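Local coordinates for ribonucleoside triphosphate reductase (Lactobacillus leichmannii, PDB 1L1L), which catalyses, with adenosylcobalamin as cofactor, the reduction of ribonucleoside triphosphates to deoxyribonucleotides, as a monomeric class II ribonucleotide reductase under allosteric control, at residues S132-S137 / W227-A232; R125-G130 / V146-S151; A232-L237 / Q248-D253; R177-I182 / H238-N243; E286-K291 / A302-L307. One frame throughout, in Å; residues are numbered along the deposited sequence.

Interaction 1. Residues S132-S137 / W227-A232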
# COMPACT_ATOMS: atom_id res chain seq x y z
N SER A 132 -8.00 -21.41 -9.66
CA SER A 132 -7.25 -20.19 -9.83
C SER A 132 -6.19 -20.39 -10.91
O SER A 132 -5.95 -21.51 -11.34
CB SER A 132 -6.57 -19.80 -8.51
OG SER A 132 -7.51 -19.76 -7.44
N LYS A 133 -5.56 -19.30 -11.32
CA LYS A 133 -4.52 -19.36 -12.34
C LYS A 133 -3.35 -20.23 -11.88
O LYS A 133 -2.73 -20.92 -12.69
CB LYS A 133 -4.03 -17.95 -12.68
CG LYS A 133 -4.82 -17.28 -13.81
CD LYS A 133 -6.33 -17.41 -13.61
CE LYS A 133 -7.09 -16.83 -14.80
NZ LYS A 133 -6.65 -17.44 -16.08
N ILE A 134 -3.06 -20.19 -10.59
CA ILE A 134 -1.98 -20.98 -10.02
C ILE A 134 -2.56 -22.15 -9.21
O ILE A 134 -3.32 -21.95 -8.27
CB ILE A 134 -1.10 -20.14 -9.08
CG1 ILE A 134 -0.44 -19.01 -9.87
CG2 ILE A 134 -0.05 -21.03 -8.43
CD1 ILE A 134 0.39 -18.06 -9.02
N VAL A 135 -2.20 -23.37 -9.60
CA VAL A 135 -2.68 -24.56 -8.91
C VAL A 135 -1.63 -25.65 -9.03
O VAL A 135 -1.32 -26.11 -10.13
CB VAL A 135 -4.00 -25.08 -9.50
CG1 VAL A 135 -4.41 -26.38 -8.81
CG2 VAL A 135 -5.10 -24.03 -9.36
N PRO A 136 -1.04 -26.08 -7.90
CA PRO A 136 -0.02 -27.13 -7.93
C PRO A 136 -0.53 -28.38 -8.65
O PRO A 136 -1.69 -28.77 -8.48
CB PRO A 136 0.26 -27.38 -6.46
CG PRO A 136 0.05 -26.01 -5.85
CD PRO A 136 -1.24 -25.58 -6.53
N SER A 137 0.33 -28.99 -9.45
CA SER A 137 -0.02 -30.19 -10.22
C SER A 137 -0.43 -31.36 -9.34
O SER A 137 -1.29 -32.16 -9.72
CB SER A 137 1.17 -30.62 -11.08
OG SER A 137 2.27 -30.99 -10.27
N TRP A 227 8.09 -19.53 -9.74
CA TRP A 227 8.62 -19.21 -8.41
C TRP A 227 7.65 -19.63 -7.32
O TRP A 227 8.06 -20.24 -6.32
CB TRP A 227 8.89 -17.70 -8.29
CG TRP A 227 10.16 -17.22 -8.95
CD1 TRP A 227 10.65 -17.61 -10.16
CD2 TRP A 227 11.07 -16.25 -8.43
NE1 TRP A 227 11.82 -16.94 -10.43
CE2 TRP A 227 12.10 -16.10 -9.38
CE3 TRP A 227 11.13 -15.49 -7.25
CZ2 TRP A 227 13.17 -15.21 -9.20
CZ3 TRP A 227 12.19 -14.62 -7.06
CH2 TRP A 227 13.19 -14.48 -8.03
N VAL A 228 6.38 -19.29 -7.50
CA VAL A 228 5.33 -19.63 -6.54
C VAL A 228 5.17 -21.15 -6.39
O VAL A 228 5.18 -21.67 -5.28
CB VAL A 228 3.96 -19.02 -6.96
CG1 VAL A 228 2.87 -19.49 -6.00
CG2 VAL A 228 4.05 -17.48 -6.94
N LEU A 229 5.01 -21.85 -7.52
CA LEU A 229 4.84 -23.30 -7.51
C LEU A 229 6.02 -24.03 -6.86
O LEU A 229 5.83 -25.07 -6.21
CB LEU A 229 4.63 -23.81 -8.94
CG LEU A 229 3.35 -23.32 -9.64
CD1 LEU A 229 3.28 -23.86 -11.06
CD2 LEU A 229 2.13 -23.76 -8.84
N ALA A 230 7.23 -23.49 -7.02
CA ALA A 230 8.43 -24.11 -6.45
C ALA A 230 8.46 -23.99 -4.93
O ALA A 230 8.97 -24.88 -4.22
CB ALA A 230 9.66 -23.46 -7.04
N ASN A 231 7.94 -22.89 -4.41
CA ASN A 231 7.90 -22.70 -2.96
C ASN A 231 6.73 -23.53 -2.44
O ASN A 231 6.79 -24.08 -1.34
CB ASN A 231 7.70 -21.22 -2.62
CG ASN A 231 7.61 -20.97 -1.12
OD1 ASN A 231 8.55 -21.25 -0.38
ND2 ASN A 231 6.48 -20.45 -0.68
N ALA A 232 5.67 -23.62 -3.25
CA ALA A 232 4.48 -24.39 -2.88
C ALA A 232 4.81 -25.88 -2.76
O ALA A 232 4.33 -26.57 -1.85
CB ALA A 232 3.37 -24.18 -3.91
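Ile134 and Leu229 meet obliquely, branch against branch, and their encounter shows how an irregular segment can be fastened to a helix by apolar contacts, without a hydrogen bond. The nearest approach is between Ile134 CG2 and Leu229 CD2, 3.5 Å apart. On the isoleucine, CG2 stands anti to the backbone N, which turns this methyl to the helix while CG1 lies beside the N. CG2 therefore serves two helix residues at once, since Val228 CG1 lies 4.1 Å from Ile134 CG2. Here the two side chains are set nearly perpendicular, and the far tip of the isoleucine joins in, with Ile134 CD1 4.2 Å from Val228 CG1.

Leu229 leaves the helix on a bond that does not aim at 132-137. Its CG is anti to the carbonyl carbon (chi1 -64°); CD1 continues the extended chain, while the other branch, CD2, turns to 132-137. The same methyl also lies 4.0 Å from Pro136 N. One helical turn after Val228, Ala232 offers its CB to the proline ring, 4.3 Å from Pro136 CG. The contact thus rests on apolar packing.

The loop between strands 127-128 and 144-145 contains 132-137, whereas helix 224-236 provides the other side. Val228 and Ala232 also touch Ser151 of helix 148-158, Leu229 and Ala230 rest on Tyr218 of strand 216-219, and Asn231 packs on helix 275-289.

Interaction 2. Residues R125-G130 / V146-S151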
# COMPACT_ATOMS: atom_id res chain seq x y z
N ARG A 125 -3.66 -20.14 7.13
CA ARG A 125 -4.22 -21.42 7.53
C ARG A 125 -4.35 -22.26 6.27
O ARG A 125 -4.59 -21.72 5.18
CB ARG A 125 -5.60 -21.25 8.16
CG ARG A 125 -6.62 -20.59 7.25
CD ARG A 125 -8.03 -20.75 7.82
NE ARG A 125 -9.02 -19.90 7.15
CZ ARG A 125 -9.32 -18.66 7.54
NH1 ARG A 125 -8.71 -18.12 8.58
NH2 ARG A 125 -10.24 -17.97 6.87
N PRO A 126 -4.18 -23.59 6.38
CA PRO A 126 -4.30 -24.43 5.19
C PRO A 126 -5.60 -24.11 4.46
O PRO A 126 -6.65 -23.96 5.08
CB PRO A 126 -4.27 -25.84 5.76
CG PRO A 126 -3.33 -25.68 6.94
CD PRO A 126 -3.84 -24.40 7.57
N GLN A 127 -5.53 -24.00 3.14
CA GLN A 127 -6.71 -23.68 2.33
C GLN A 127 -6.59 -24.34 0.97
O GLN A 127 -5.51 -24.76 0.56
CB GLN A 127 -6.83 -22.17 2.11
CG GLN A 127 -7.07 -21.34 3.34
CD GLN A 127 -7.09 -19.85 3.03
OE1 GLN A 127 -7.84 -19.40 2.16
NE2 GLN A 127 -6.27 -19.08 3.74
N LYS A 128 -7.71 -24.41 0.26
CA LYS A 128 -7.73 -24.98 -1.08
C LYS A 128 -7.35 -23.87 -2.06
O LYS A 128 -7.67 -22.70 -1.83
CB LYS A 128 -9.13 -25.49 -1.43
CG LYS A 128 -10.17 -24.40 -1.50
CD LYS A 128 -11.54 -24.93 -1.87
CE LYS A 128 -12.55 -23.80 -2.00
NZ LYS A 128 -13.92 -24.28 -2.35
N TYR A 129 -6.66 -24.22 -3.14
CA TYR A 129 -6.27 -23.24 -4.14
C TYR A 129 -7.48 -22.84 -4.96
O TYR A 129 -7.55 -21.73 -5.51
CB TYR A 129 -5.19 -23.81 -5.07
CG TYR A 129 -3.79 -23.74 -4.52
CD1 TYR A 129 -3.38 -24.57 -3.47
CD2 TYR A 129 -2.87 -22.83 -5.04
CE1 TYR A 129 -2.09 -24.48 -2.96
CE2 TYR A 129 -1.59 -22.74 -4.54
CZ TYR A 129 -1.20 -23.56 -3.50
OH TYR A 129 0.07 -23.42 -2.99
N GLY A 130 -8.44 -23.76 -5.06
CA GLY A 130 -9.64 -23.50 -5.83
C GLY A 130 -9.27 -23.36 -7.29
O GLY A 130 -8.12 -23.59 -7.66
N VAL A 146 -1.20 -26.70 2.89
CA VAL A 146 -0.52 -25.79 3.80
C VAL A 146 0.13 -24.62 3.06
O VAL A 146 0.25 -23.52 3.60
CB VAL A 146 0.57 -26.52 4.59
CG1 VAL A 146 1.36 -25.54 5.43
CG2 VAL A 146 -0.06 -27.59 5.46
N SER A 147 0.52 -24.86 1.81
CA SER A 147 1.19 -23.85 0.99
C SER A 147 0.29 -22.77 0.39
O SER A 147 0.78 -21.71 0.01
CB SER A 147 1.94 -24.54 -0.15
OG SER A 147 1.01 -25.12 -1.06
N MET A 148 -1.01 -23.02 0.32
CA MET A 148 -1.92 -22.05 -0.29
C MET A 148 -1.77 -20.58 0.15
O MET A 148 -1.47 -19.72 -0.68
CB MET A 148 -3.37 -22.51 -0.11
CG MET A 148 -4.39 -21.69 -0.91
SD MET A 148 -4.62 -19.99 -0.28
CE MET A 148 -6.01 -19.41 -1.31
N PRO A 149 -1.97 -20.27 1.44
CA PRO A 149 -1.84 -18.87 1.88
C PRO A 149 -0.49 -18.23 1.58
O PRO A 149 -0.41 -17.02 1.36
CB PRO A 149 -2.12 -18.95 3.38
CG PRO A 149 -1.64 -20.33 3.74
CD PRO A 149 -2.18 -21.16 2.59
N PHE A 150 0.56 -19.05 1.56
CA PHE A 150 1.90 -18.53 1.28
C PHE A 150 2.04 -18.26 -0.20
O PHE A 150 2.76 -17.33 -0.61
CB PHE A 150 2.96 -19.55 1.71
CG PHE A 150 2.93 -19.87 3.18
CD1 PHE A 150 3.49 -19.00 4.11
CD2 PHE A 150 2.33 -21.04 3.62
CE1 PHE A 150 3.44 -19.28 5.47
CE2 PHE A 150 2.27 -21.33 4.99
CZ PHE A 150 2.82 -20.45 5.92
N SER A 151 1.38 -19.08 -1.01
CA SER A 151 1.43 -18.91 -2.46
C SER A 151 0.69 -17.63 -2.84
O SER A 151 1.13 -16.90 -3.74
CB SER A 151 0.78 -20.10 -3.17
OG SER A 151 1.56 -21.27 -3.00
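Tyr129 reaches the start of helix 148-158 with its hydroxyl between two serines, a compact example of polar and apolar grip combined on one ring. Tyr129 OH lies 2.6 Å from Ser151 OG in a hydrogen bond that either group could donate. Ser147 OG, at the ring edge and in its plane, is 2.7 Å from Tyr129 OH, and it is also hydrogen-bonded to Asp236 OD2. Met148 covers one face: its CG stands 4.1 Å from the Tyr129 ring centroid, 16° off the normal, in a CH-pi contact displaced toward the rim. The two side chains run alongside each other, pointing opposite ways.

The methionine follows an angular path. Its CG is anti to the backbone N (chi1 -170°), and a bend at chi2 (-71°) takes the sulfur to Gln127, where Met148 SD is 3.9 Å from Gln127 CB. Backbone oxygens line the same route, with Gln127 O 3.2 Å from Met148 CB. Farther along, Pro149 CG packs 3.6 Å from Arg125 O, and Pro126 CG lies 4.1 Å from Val146 CG2, side by side.

In the second shell, Asn415 ND2 holds Gln127 OE1, and Ala232 of helix 224-236 touches Tyr129 and both serines. The topology is that of a short, weakly bonded beta hairpin, whose antiparallel strands 127-128 and 144-145 are joined by a long loop, with the outgoing strand running into a helix whose first turn packs against the incoming strand.

Interaction 3. Residues A232-L237 / Q248-D253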
# COMPACT_ATOMS: atom_id res chain seq x y z
N ALA A 232 5.67 -23.62 -3.25
CA ALA A 232 4.48 -24.39 -2.88
C ALA A 232 4.81 -25.88 -2.76
O ALA A 232 4.33 -26.57 -1.85
CB ALA A 232 3.37 -24.18 -3.91
N LEU A 233 5.64 -26.36 -3.69
CA LEU A 233 6.07 -27.75 -3.71
C LEU A 233 6.92 -28.03 -2.46
O LEU A 233 6.65 -28.98 -1.72
CB LEU A 233 6.90 -28.03 -4.97
CG LEU A 233 7.56 -29.40 -5.09
CD1 LEU A 233 6.51 -30.49 -5.01
CD2 LEU A 233 8.34 -29.49 -6.41
N LEU A 234 7.93 -27.19 -2.24
CA LEU A 234 8.81 -27.32 -1.09
C LEU A 234 8.05 -27.40 0.23
O LEU A 234 8.35 -28.23 1.09
CB LEU A 234 9.78 -26.14 -1.03
CG LEU A 234 10.63 -26.09 0.24
CD1 LEU A 234 11.49 -27.36 0.34
CD2 LEU A 234 11.51 -24.86 0.24
N ILE A 235 7.05 -26.52 0.39
CA ILE A 235 6.25 -26.50 1.60
C ILE A 235 5.37 -27.74 1.75
O ILE A 235 5.41 -28.43 2.77
CB ILE A 235 5.35 -25.24 1.65
CG1 ILE A 235 6.21 -23.98 1.82
CG2 ILE A 235 4.36 -25.36 2.79
CD1 ILE A 235 5.44 -22.67 1.66
N ASP A 236 4.57 -28.03 0.72
CA ASP A 236 3.66 -29.17 0.76
C ASP A 236 4.33 -30.54 0.96
O ASP A 236 3.65 -31.50 1.37
CB ASP A 236 2.77 -29.20 -0.49
CG ASP A 236 1.75 -28.06 -0.53
OD1 ASP A 236 1.23 -27.67 0.53
OD2 ASP A 236 1.45 -27.55 -1.64
N LEU A 237 5.63 -30.65 0.69
CA LEU A 237 6.34 -31.92 0.86
C LEU A 237 6.68 -32.20 2.31
O LEU A 237 7.23 -33.26 2.64
CB LEU A 237 7.63 -31.94 0.04
CG LEU A 237 7.51 -32.10 -1.48
CD1 LEU A 237 8.90 -32.15 -2.08
CD2 LEU A 237 6.72 -33.37 -1.81
N GLN A 248 11.12 -37.60 0.65
CA GLN A 248 11.81 -36.53 1.37
C GLN A 248 13.06 -36.05 0.63
O GLN A 248 14.00 -35.56 1.24
CB GLN A 248 12.21 -37.02 2.77
CG GLN A 248 11.06 -37.65 3.55
CD GLN A 248 11.49 -38.16 4.92
OE1 GLN A 248 10.93 -39.14 5.42
NE2 GLN A 248 12.46 -37.49 5.53
N LYS A 249 13.05 -36.21 -0.69
CA LYS A 249 14.17 -35.77 -1.51
C LYS A 249 13.66 -34.87 -2.62
O LYS A 249 13.00 -35.32 -3.55
CB LYS A 249 14.89 -36.99 -2.10
CG LYS A 249 15.55 -37.87 -1.05
CD LYS A 249 16.34 -39.01 -1.69
CE LYS A 249 17.06 -39.84 -0.63
NZ LYS A 249 17.89 -40.94 -1.22
N LEU A 250 13.96 -33.58 -2.50
CA LEU A 250 13.52 -32.60 -3.49
C LEU A 250 14.67 -31.91 -4.20
O LEU A 250 15.63 -31.46 -3.57
CB LEU A 250 12.63 -31.55 -2.82
CG LEU A 250 12.13 -30.43 -3.74
CD1 LEU A 250 11.45 -31.04 -4.96
CD2 LEU A 250 11.18 -29.50 -2.98
N ILE A 251 14.56 -31.82 -5.52
CA ILE A 251 15.58 -31.17 -6.32
C ILE A 251 14.89 -30.13 -7.19
O ILE A 251 14.15 -30.47 -8.11
CB ILE A 251 16.30 -32.16 -7.25
CG1 ILE A 251 16.87 -33.33 -6.44
CG2 ILE A 251 17.41 -31.44 -8.01
CD1 ILE A 251 17.40 -34.48 -7.29
N LEU A 252 15.12 -28.85 -6.89
CA LEU A 252 14.51 -27.77 -7.67
C LEU A 252 15.57 -27.20 -8.62
O LEU A 252 16.63 -26.73 -8.19
CB LEU A 252 13.98 -26.68 -6.74
CG LEU A 252 12.81 -27.11 -5.84
CD1 LEU A 252 12.41 -25.95 -4.93
CD2 LEU A 252 11.63 -27.53 -6.70
N ASP A 253 15.28 -27.26 -9.92
CA ASP A 253 16.19 -26.77 -10.95
C ASP A 253 15.81 -25.35 -11.39
O ASP A 253 14.75 -25.16 -11.99
CB ASP A 253 16.14 -27.72 -12.16
CG ASP A 253 17.32 -27.54 -13.09
OD1 ASP A 253 17.71 -26.38 -13.34
OD2 ASP A 253 17.84 -28.56 -13.60
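Leu250 and Leu234 both carry CG anti to the backbone N (chi1 178° and 173°), a torsion that sends each CG outward and lets Leu250 CD2 reach Leu234. The two side chains lie roughly perpendicular. This is the helix-to-strand packing of a beta-alpha-beta unit, formed by strand 216-219, helix 224-236 and strand 249-253. Within it the short segments 232-236 and 249-253 run nearly antiparallel, at 171°, with their axes 10.1 Å apart at closest approach, a spacing bridged by leucine side chains.

Leu250 is the residue that meets Leu233 and Leu234 of the helix and Leu237 just after it. Its CD2 comes over the backbone of Leu234, with Leu250 CD2 3.7 Å from Leu234 CA, and Leu234 CD1 flanks the same methyl. The other branch, CD1, turns to Leu233, where Leu250 CD1 and Leu233 CD2 are 3.8 Å apart. Two residues along the strand, Leu252 points to the same side and passes Leu233 head to tail; Leu252 CD2 lies 3.8 Å from Leu233 CD2, which thus touches both strand leucines.

All five leucines are buried, and the contact contains no hydrogen bond between the segments. Tyr218 and Ile216 of the neighbouring strand, together with Leu281 of helix 275-289, extend the apolar layer. Leu237 comes to Leu250 steeply crosswise, and its CD1 touches both the branch and the root of that residue, 3.6 Å from Leu250 CD2 and 3.8 Å from Leu250 CB.

Interaction 4. Residues R177-I182 / H238-N243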
# COMPACT_ATOMS: atom_id res chain seq x y z
N ARG A 177 1.10 -31.12 11.87
CA ARG A 177 2.47 -31.34 12.31
C ARG A 177 3.40 -31.48 11.10
O ARG A 177 3.02 -32.04 10.09
CB ARG A 177 2.55 -32.60 13.17
CG ARG A 177 1.79 -33.79 12.60
CD ARG A 177 2.11 -35.08 13.37
NE ARG A 177 1.21 -36.18 13.00
CZ ARG A 177 1.35 -37.44 13.41
NH1 ARG A 177 2.36 -37.78 14.20
NH2 ARG A 177 0.47 -38.37 13.04
N VAL A 178 4.61 -30.95 11.22
CA VAL A 178 5.58 -31.05 10.14
C VAL A 178 6.02 -32.52 10.09
O VAL A 178 6.90 -32.93 10.84
CB VAL A 178 6.82 -30.15 10.40
CG1 VAL A 178 7.78 -30.24 9.23
CG2 VAL A 178 6.38 -28.70 10.61
N ASP A 179 5.40 -33.28 9.20
CA ASP A 179 5.68 -34.71 9.04
C ASP A 179 7.04 -35.14 8.51
O ASP A 179 7.57 -36.16 8.96
CB ASP A 179 4.60 -35.35 8.16
CG ASP A 179 3.29 -35.54 8.90
OD1 ASP A 179 2.27 -35.78 8.23
OD2 ASP A 179 3.30 -35.47 10.15
N PHE A 180 7.61 -34.40 7.56
CA PHE A 180 8.90 -34.79 6.99
C PHE A 180 9.91 -33.66 6.84
O PHE A 180 9.58 -32.58 6.37
CB PHE A 180 8.71 -35.42 5.61
CG PHE A 180 7.53 -36.34 5.52
CD1 PHE A 180 7.47 -37.50 6.28
CD2 PHE A 180 6.47 -36.04 4.67
CE1 PHE A 180 6.37 -38.35 6.20
CE2 PHE A 180 5.37 -36.88 4.58
CZ PHE A 180 5.31 -38.04 5.35
N ALA A 181 11.15 -33.93 7.23
CA ALA A 181 12.22 -32.96 7.07
C ALA A 181 12.70 -33.21 5.65
O ALA A 181 13.17 -34.31 5.34
CB ALA A 181 13.34 -33.22 8.05
N ILE A 182 12.57 -32.22 4.78
CA ILE A 182 12.96 -32.38 3.39
C ILE A 182 14.42 -32.07 3.07
O ILE A 182 14.97 -31.08 3.53
CB ILE A 182 12.07 -31.50 2.47
CG1 ILE A 182 10.60 -31.87 2.67
CG2 ILE A 182 12.49 -31.68 1.01
CD1 ILE A 182 10.26 -33.32 2.37
N HIS A 238 6.37 -31.25 3.19
CA HIS A 238 6.65 -31.43 4.60
C HIS A 238 5.45 -32.03 5.32
O HIS A 238 5.54 -32.36 6.50
CB HIS A 238 7.01 -30.08 5.26
CG HIS A 238 8.39 -29.60 4.96
ND1 HIS A 238 8.75 -29.09 3.73
CD2 HIS A 238 9.50 -29.54 5.73
CE1 HIS A 238 10.03 -28.73 3.76
NE2 HIS A 238 10.50 -29.00 4.96
N PHE A 239 4.34 -32.19 4.60
CA PHE A 239 3.11 -32.71 5.19
C PHE A 239 2.52 -33.92 4.47
O PHE A 239 2.27 -33.89 3.26
CB PHE A 239 2.06 -31.58 5.27
CG PHE A 239 2.58 -30.32 5.91
CD1 PHE A 239 3.41 -29.45 5.20
CD2 PHE A 239 2.29 -30.03 7.24
CE1 PHE A 239 3.94 -28.31 5.81
CE2 PHE A 239 2.82 -28.90 7.86
CZ PHE A 239 3.64 -28.03 7.14
N ALA A 240 2.30 -34.99 5.23
CA ALA A 240 1.77 -36.23 4.68
C ALA A 240 0.51 -36.06 3.82
O ALA A 240 0.35 -36.75 2.82
CB ALA A 240 1.49 -37.21 5.82
N GLN A 241 -0.37 -35.15 4.22
CA GLN A 241 -1.61 -34.91 3.50
C GLN A 241 -1.39 -34.59 2.02
O GLN A 241 -2.25 -34.88 1.18
CB GLN A 241 -2.37 -33.76 4.15
CG GLN A 241 -1.67 -32.41 4.01
CD GLN A 241 -2.38 -31.30 4.75
OE1 GLN A 241 -2.40 -31.28 5.98
NE2 GLN A 241 -2.97 -30.37 4.00
N THR A 242 -0.25 -33.99 1.72
CA THR A 242 0.08 -33.62 0.35
C THR A 242 1.39 -34.26 -0.08
O THR A 242 2.14 -33.70 -0.88
CB THR A 242 0.21 -32.08 0.20
OG1 THR A 242 1.05 -31.57 1.23
CG2 THR A 242 -1.15 -31.42 0.29
N ASN A 243 1.66 -35.45 0.46
CA ASN A 243 2.87 -36.19 0.15
C ASN A 243 2.72 -37.65 0.57
O ASN A 243 3.42 -38.15 1.46
CB ASN A 243 4.08 -35.58 0.87
CG ASN A 243 5.39 -36.22 0.47
OD1 ASN A 243 5.42 -37.09 -0.41
ND2 ASN A 243 6.48 -35.80 1.09
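His238 and Phe180 supply a backbone link between 177-182 and 238-243, while their side chains take part in quite different contacts, a useful illustration of how two largely irregular segments dock. Among the hydrogen bonds, Phe180 N gives its proton to His238 O at 3.1 Å, with an N-H...O angle of 157°. The donor stands well above the carbonyl plane. The second bond uses a side chain: Ala240 N donates to Asp179 OD1 over 3.1 Å, meeting the carboxylate on its anti side. Asp179 CG lies anti to the carbonyl carbon (chi1 -75°), which carries the carboxylate to the start of the 3-10 turn at 240-241.

The ring contacts come next. Ile182 CG1 sits over one face of the imidazole, 3.5 Å from the His238 ring centroid, in a CH-pi contact. Val178 CG1 comes instead to the ring edge, 4.0 Å from His238 CD2. Both imidazole nitrogens have partners beyond these segments, ND1 with Leu234 O and NE2 with Asn289 OD1, which probably fixes the ring's rotation. Ring meets amide where Phe180 stands steeply against Asn243, the planes 78° apart; Asn243 ND2 is itself bonded to Lys247 O and Leu237 O.

Apolar packing is completed by Phe180, whose CZ lies 3.9 Å from Ala240 CB.

The segment 177-182 leads into strand 183-187, while the other loop connects helix 224-236 to strand 249-253. Asn289 of helix 275-289 ties both loops by bonding Ile182 N as well as the histidine.

Interaction 5. Residues E286-K291 / A302-L307; sequences EVLNNK and ADICNL
Val287 faces Ile304 and Leu307 from one helix to the next, and tracing it outward from CB shows how a small branched residue can divide itself between neighbours. Its CB is directed at the opposing helix and there splits. CG1, anti to the backbone N (chi1 173°), goes to Ile304, with Val287 CG1 4.1 Å from Ile304 CG1; the two side chains cross at a slant. CG2, beside the backbone N, heads for Leu307, and Val287 CG2 lies 4.1 Å from Leu307 CD1, the two side chains overlapping along their lengths with opposed directions. The same methyl skirts Asp303, whose CB is 4.4 Å from Val287 CG2.

Leu288 adds a second point of contact. Its CD2 touches the tip of the isoleucine, 3.9 Å from Ile304 CD1, one side chain set squarely across the other. Ile304 is thus met by both residues, at CG1 and at CD1. No hydrogen bond joins the segments. The carboxylate of Asp303 is engaged elsewhere, by His346 and Arg347.

Helices 275-289 and 298-313 follow each other in the chain, and this contact joins them near the end of the first. Phe150 of helix 148-158 packs on Ile304, and His238 on Leu288.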
# COMPACT_ATOMS: atom_id res chain seq x y z
N GLU A 286 14.63 -24.59 6.24
CA GLU A 286 15.17 -24.71 7.59
C GLU A 286 14.06 -24.51 8.63
O GLU A 286 13.88 -25.34 9.52
CB GLU A 286 16.29 -23.70 7.84
CG GLU A 286 17.56 -24.00 7.08
CD GLU A 286 18.70 -23.08 7.47
OE1 GLU A 286 18.60 -21.86 7.21
OE2 GLU A 286 19.70 -23.59 8.03
N VAL A 287 13.33 -23.40 8.51
CA VAL A 287 12.25 -23.12 9.45
C VAL A 287 11.31 -24.31 9.53
O VAL A 287 10.85 -24.67 10.62
CB VAL A 287 11.42 -21.88 9.01
CG1 VAL A 287 10.21 -21.73 9.92
CG2 VAL A 287 12.29 -20.64 9.06
N LEU A 288 11.03 -24.93 8.39
CA LEU A 288 10.14 -26.08 8.36
C LEU A 288 10.82 -27.32 8.95
O LEU A 288 10.22 -28.03 9.76
CB LEU A 288 9.67 -26.36 6.93
CG LEU A 288 8.71 -25.33 6.33
CD1 LEU A 288 8.57 -25.57 4.83
CD2 LEU A 288 7.35 -25.44 7.02
N ASN A 289 12.06 -27.58 8.54
CA ASN A 289 12.80 -28.75 9.03
C ASN A 289 13.04 -28.65 10.55
O ASN A 289 12.85 -29.63 11.27
CB ASN A 289 14.15 -28.89 8.32
CG ASN A 289 14.03 -29.43 6.90
OD1 ASN A 289 12.97 -29.93 6.51
ND2 ASN A 289 15.11 -29.35 6.14
N ASN A 290 13.46 -27.48 11.01
CA ASN A 290 13.73 -27.22 12.42
C ASN A 290 12.55 -27.58 13.32
O ASN A 290 12.69 -27.63 14.55
CB ASN A 290 14.10 -25.75 12.62
CG ASN A 290 15.48 -25.41 12.08
OD1 ASN A 290 15.89 -25.89 11.02
ND2 ASN A 290 16.21 -24.56 12.81
N LYS A 291 11.40 -27.82 12.71
CA LYS A 291 10.20 -28.19 13.45
C LYS A 291 9.67 -29.54 12.95
O LYS A 291 8.51 -29.88 13.18
CB LYS A 291 9.12 -27.12 13.29
CG LYS A 291 9.43 -25.81 14.01
CD LYS A 291 9.71 -26.05 15.49
CE LYS A 291 9.87 -24.75 16.25
NZ LYS A 291 8.57 -24.04 16.40
N ALA A 302 5.15 -16.53 10.43
CA ALA A 302 5.53 -15.16 10.07
C ALA A 302 6.93 -15.12 9.47
O ALA A 302 7.21 -14.34 8.57
CB ALA A 302 5.44 -14.24 11.30
N ASP A 303 7.85 -15.95 9.99
CA ASP A 303 9.20 -15.97 9.44
C ASP A 303 9.17 -16.40 7.96
O ASP A 303 9.88 -15.83 7.13
CB ASP A 303 10.11 -16.95 10.21
CG ASP A 303 10.80 -16.30 11.41
OD1 ASP A 303 11.03 -15.07 11.38
OD2 ASP A 303 11.13 -17.04 12.38
N ILE A 304 8.37 -17.40 7.63
CA ILE A 304 8.29 -17.86 6.25
C ILE A 304 7.76 -16.72 5.38
O ILE A 304 8.33 -16.42 4.34
CB ILE A 304 7.39 -19.11 6.14
CG1 ILE A 304 8.12 -20.33 6.74
CG2 ILE A 304 7.04 -19.39 4.69
CD1 ILE A 304 7.25 -21.57 6.84
N CYS A 305 6.70 -16.06 5.83
CA CYS A 305 6.14 -14.93 5.08
C CYS A 305 7.18 -13.83 4.91
O CYS A 305 7.28 -13.21 3.85
CB CYS A 305 4.91 -14.36 5.79
SG CYS A 305 3.50 -15.42 5.71
N ASN A 306 7.95 -13.59 5.97
CA ASN A 306 8.99 -12.58 5.92
C ASN A 306 10.09 -12.94 4.94
O ASN A 306 10.60 -12.08 4.22
CB ASN A 306 9.63 -12.38 7.30
CG ASN A 306 8.68 -11.75 8.32
OD1 ASN A 306 9.07 -11.50 9.47
ND2 ASN A 306 7.42 -11.51 7.92
N LEU A 307 10.48 -14.22 4.93
CA LEU A 307 11.54 -14.70 4.04
C LEU A 307 11.10 -14.52 2.59
O LEU A 307 11.90 -14.19 1.72
CB LEU A 307 11.83 -16.18 4.31
CG LEU A 307 12.57 -16.48 5.62
CD1 LEU A 307 12.62 -18.00 5.88
CD2 LEU A 307 13.98 -15.91 5.54

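How the interactions relate
All five contacts are largely buried and cluster on one side of the chain's centre, but their chemistry follows their place in the fold. Interactions 1, 3 and 5 rely on apolar side chains with no hydrogen bond between segments, and each has a helix on at least one side. Interaction 2, at a helix start, and interaction 4, between loops, add polar bonds to ring contacts; both reach the surface at their margins, whereas interaction 3 is buried throughout. Helix 224-236 serves interactions 1 and 3, which share Ala232. Hydrogen bonds join interaction 2 to interaction 3 and interaction 4 to interactions 3 and 5, while interactions 2 and 5 meet through apolar packing.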